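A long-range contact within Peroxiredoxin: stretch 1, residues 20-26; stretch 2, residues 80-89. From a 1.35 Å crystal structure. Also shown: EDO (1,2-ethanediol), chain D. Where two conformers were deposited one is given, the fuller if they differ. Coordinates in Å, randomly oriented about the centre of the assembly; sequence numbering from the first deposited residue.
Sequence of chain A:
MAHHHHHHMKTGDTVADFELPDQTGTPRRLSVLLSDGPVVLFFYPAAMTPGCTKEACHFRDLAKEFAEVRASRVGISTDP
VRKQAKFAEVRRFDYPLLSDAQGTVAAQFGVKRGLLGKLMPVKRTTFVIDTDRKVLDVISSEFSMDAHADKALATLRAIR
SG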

# COMPACT_ATOMS: atom_id res chain seq x y z
N LEU A 20 -2.49 -5.59 10.61
CA LEU A 20 -1.04 -5.81 10.56
C LEU A 20 -0.37 -4.71 11.37
O LEU A 20 -0.91 -3.61 11.46
N PRO A 21 0.84 -4.95 11.89
CA PRO A 21 1.57 -3.89 12.59
C PRO A 21 2.20 -2.88 11.64
O PRO A 21 2.70 -3.23 10.57
N ASP A 22 2.20 -1.61 12.07
CA ASP A 22 2.90 -0.55 11.35
C ASP A 22 4.37 -0.51 11.78
O ASP A 22 4.85 -1.40 12.50
N GLN A 23 5.08 0.54 11.38
CA GLN A 23 6.52 0.65 11.61
C GLN A 23 6.87 0.86 13.08
O GLN A 23 8.05 0.83 13.42
N THR A 24 5.90 1.12 13.95
CA THR A 24 6.13 1.15 15.40
C THR A 24 5.71 -0.14 16.09
O THR A 24 5.78 -0.23 17.32
N GLY A 25 5.29 -1.14 15.33
CA GLY A 25 4.77 -2.35 15.92
C GLY A 25 3.34 -2.24 16.39
O GLY A 25 2.87 -3.14 17.09
N THR A 26 2.65 -1.17 16.05
CA THR A 26 1.29 -0.97 16.53
C THR A 26 0.30 -1.59 15.54
O THR A 26 0.35 -1.26 14.35
N PRO A 80 10.25 -7.05 7.64
CA PRO A 80 9.99 -6.96 9.09
C PRO A 80 9.77 -5.52 9.52
O PRO A 80 10.23 -4.57 8.89
N VAL A 81 9.07 -5.37 10.65
CA VAL A 81 8.82 -4.06 11.24
C VAL A 81 10.10 -3.25 11.36
O VAL A 81 10.13 -2.06 11.03
N ARG A 82 11.19 -3.87 11.82
CA ARG A 82 12.41 -3.10 12.04
C ARG A 82 12.97 -2.52 10.74
O ARG A 82 13.56 -1.43 10.76
N LYS A 83 12.78 -3.21 9.61
CA LYS A 83 13.24 -2.66 8.34
C LYS A 83 12.29 -1.59 7.83
O LYS A 83 12.74 -0.56 7.31
N GLN A 84 10.98 -1.81 7.97
CA GLN A 84 10.02 -0.76 7.63
C GLN A 84 10.30 0.49 8.45
O GLN A 84 10.23 1.61 7.92
N ALA A 85 10.63 0.33 9.73
CA ALA A 85 10.92 1.48 10.59
C ALA A 85 12.09 2.28 10.04
O ALA A 85 12.04 3.52 9.98
N LYS A 86 13.18 1.60 9.65
CA LYS A 86 14.34 2.33 9.12
C LYS A 86 14.02 3.01 7.80
O LYS A 86 14.45 4.14 7.56
N PHE A 87 13.29 2.33 6.91
CA PHE A 87 12.91 2.90 5.63
C PHE A 87 12.12 4.19 5.84
O PHE A 87 12.42 5.24 5.24
N ALA A 88 11.12 4.15 6.73
CA ALA A 88 10.28 5.33 6.97
C ALA A 88 11.06 6.45 7.66
O ALA A 88 10.80 7.63 7.43
N GLU A 89 12.00 6.09 8.55
CA GLU A 89 12.80 7.11 9.23
C GLU A 89 13.76 7.79 8.27
O GLU A 89 13.86 9.02 8.24

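The contact sets the first turns of a helix that begins at Val81 and runs on past Glu89 against the end of a strand and the turn that follows it. No hydrogen bond joins the two stretches, so the fit rests on van der Waals packing, much of it of side chains against the backbone of the turn. The helix side offers mainly valine and alanine, against which the longer Gln23 lies.

Pro80 occupies the N-cap position, just before the helix. Its ring lies out of reach of stretch 1, but its carbonyl oxygen accepts the backbone hydrogen bond from Gln84 N at 3.0 Å and a weak one from Lys83 N, also at 3.0 Å.

Val81 makes the most varied contacts. It points toward stretch 1 in the t rotamer, with chi1 at 169°. Val81 CG2 packs on Pro21 CG at 3.9 Å, an apolar contact, and also lies 3.8 Å from Asp22 O, while Val81 CG1 reaches farther round the turn, 3.7 Å from Asp22 O, 3.8 Å from Gln23 O and 3.8 Å from Gly25 N. The turn, a type I from Asp22 to Gly25, is closed by Gly25 N donating to Asp22 O at 2.9 Å. Gly25 has a positive phi of 79°, and there a side chain would be jammed against the preceding carbonyl oxygen, so the backbone itself calls for glycine. The CA-to-CB bond of Asp22 points away from the helix, and its carboxylate braces the turn: its OD1 accepts from Thr24 N at 2.9 Å, Thr24 OG1 at 2.8 Å and Thr26 N at 3.1 Å.

Arg82 points away from the contact. Its backbone N and its side-chain NE both donate to O1 of the ethanediol, at 2.9 and 3.1 Å respectively, so one hydroxyl oxygen bridges the first turn of the helix and the guanidinium edge. The diol probably comes from the crystallisation liquor. Lys83 is out of reach of stretch 1.

Gln84 begins toward stretch 1 and then leads away, with chi1 and chi2 both m. Its CB lies 4.4 Å from CB of Gln23, while its amide end finds hydrogen bonds elsewhere in the structure.

Ala85 sits where the backbones come closest, its CA 4.6 Å from that of Gln23. A methyl suits so narrow a gap: Ala85 CB is 3.4 Å from Gln23 O and 4.3 Å from Gln23 CB. Lys86 points away and forms a salt bridge along the helix, its NZ 2.8 Å from OE1 of Glu89, while Phe87 is buried but does not reach stretch 1.

Ala88, one turn beyond Gln84, points toward stretch 1. Its small CB leaves room for the side chain of Gln23, which has chi1 in p and extends along the helix until its NE2 lies 3.7 Å from Ala88 CB. Gln23 thus offers its length to the helix, while its terminal amide is satisfied by hydrogen bonds elsewhere in the structure.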

# COMPACT_ATOMS: atom_id res chain seq x y z
CB LEU A 20 -0.50 -5.73 9.13
CG LEU A 20 -0.84 -6.89 8.20
CD1 LEU A 20 -0.30 -6.58 6.82
CD2 LEU A 20 -0.30 -8.22 8.70
CB PRO A 21 2.66 -4.65 13.34
CG PRO A 21 2.92 -5.86 12.48
CD PRO A 21 1.56 -6.24 11.90
CB ASP A 22 2.17 0.80 11.51
CG ASP A 22 2.20 1.35 12.93
OD1 ASP A 22 3.02 0.89 13.78
OD2 ASP A 22 1.44 2.31 13.22
CB GLN A 23 7.15 1.74 10.74
CG GLN A 23 6.60 3.15 10.97
CD GLN A 23 5.52 3.51 9.96
OE1 GLN A 23 4.55 2.75 9.77
NE2 GLN A 23 5.67 4.66 9.30
CB THR A 24 5.45 2.35 16.07
OG1 THR A 24 4.03 2.18 16.05
CG2 THR A 24 5.82 3.65 15.38
CB THR A 26 1.00 0.52 16.68
OG1 THR A 26 1.93 1.10 17.61
CG2 THR A 26 -0.43 0.78 17.16
CB PRO A 80 11.27 -7.53 9.72
CG PRO A 80 11.85 -8.41 8.68
CD PRO A 80 11.53 -7.74 7.36
CB VAL A 81 8.11 -4.22 12.61
CG1 VAL A 81 8.07 -2.92 13.40
CG2 VAL A 81 6.69 -4.76 12.41
CB ARG A 82 13.46 -3.92 12.79
CG ARG A 82 14.12 -5.04 11.99
CD ARG A 82 14.99 -5.92 12.89
NE ARG A 82 14.15 -6.64 13.85
CZ ARG A 82 14.58 -7.59 14.68
NH1 ARG A 82 15.86 -7.95 14.69
NH2 ARG A 82 13.71 -8.16 15.51
CB LYS A 83 13.44 -3.76 7.30
CG LYS A 83 14.11 -3.21 6.04
CD LYS A 83 14.62 -4.31 5.11
CE LYS A 83 15.39 -3.65 3.96
NZ LYS A 83 16.13 -4.62 3.14
CB GLN A 84 8.58 -1.24 7.88
CG GLN A 84 8.13 -2.53 7.18
CD GLN A 84 7.96 -2.40 5.68
OE1 GLN A 84 8.83 -1.88 4.98
NE2 GLN A 84 6.85 -2.90 5.18
CB ALA A 85 11.19 1.03 12.02
CB LYS A 86 15.55 1.41 9.00
CG LYS A 86 16.85 2.17 8.67
CD LYS A 86 17.16 3.34 9.64
CE LYS A 86 17.41 2.86 11.05
NZ LYS A 86 17.88 3.98 11.91
CB PHE A 87 12.05 1.85 4.91
CG PHE A 87 11.69 2.14 3.47
CD1 PHE A 87 12.45 2.96 2.63
CD2 PHE A 87 10.58 1.49 2.93
CE1 PHE A 87 12.09 3.13 1.29
CE2 PHE A 87 10.21 1.67 1.61
CZ PHE A 87 10.97 2.49 0.78
CB ALA A 88 9.05 4.95 7.81
CB GLU A 89 13.59 6.46 10.37
CG GLU A 89 14.37 7.43 11.24
CD GLU A 89 15.30 6.72 12.19
OE1 GLU A 89 15.51 5.49 12.04
OE2 GLU A 89 15.86 7.39 13.07
C1 EDO D . 10.30 -6.99 14.25
O1 EDO D . 11.13 -6.47 13.21
C2 EDO D . 10.65 -6.32 15.57
O2 EDO D . 10.48 -4.91 15.43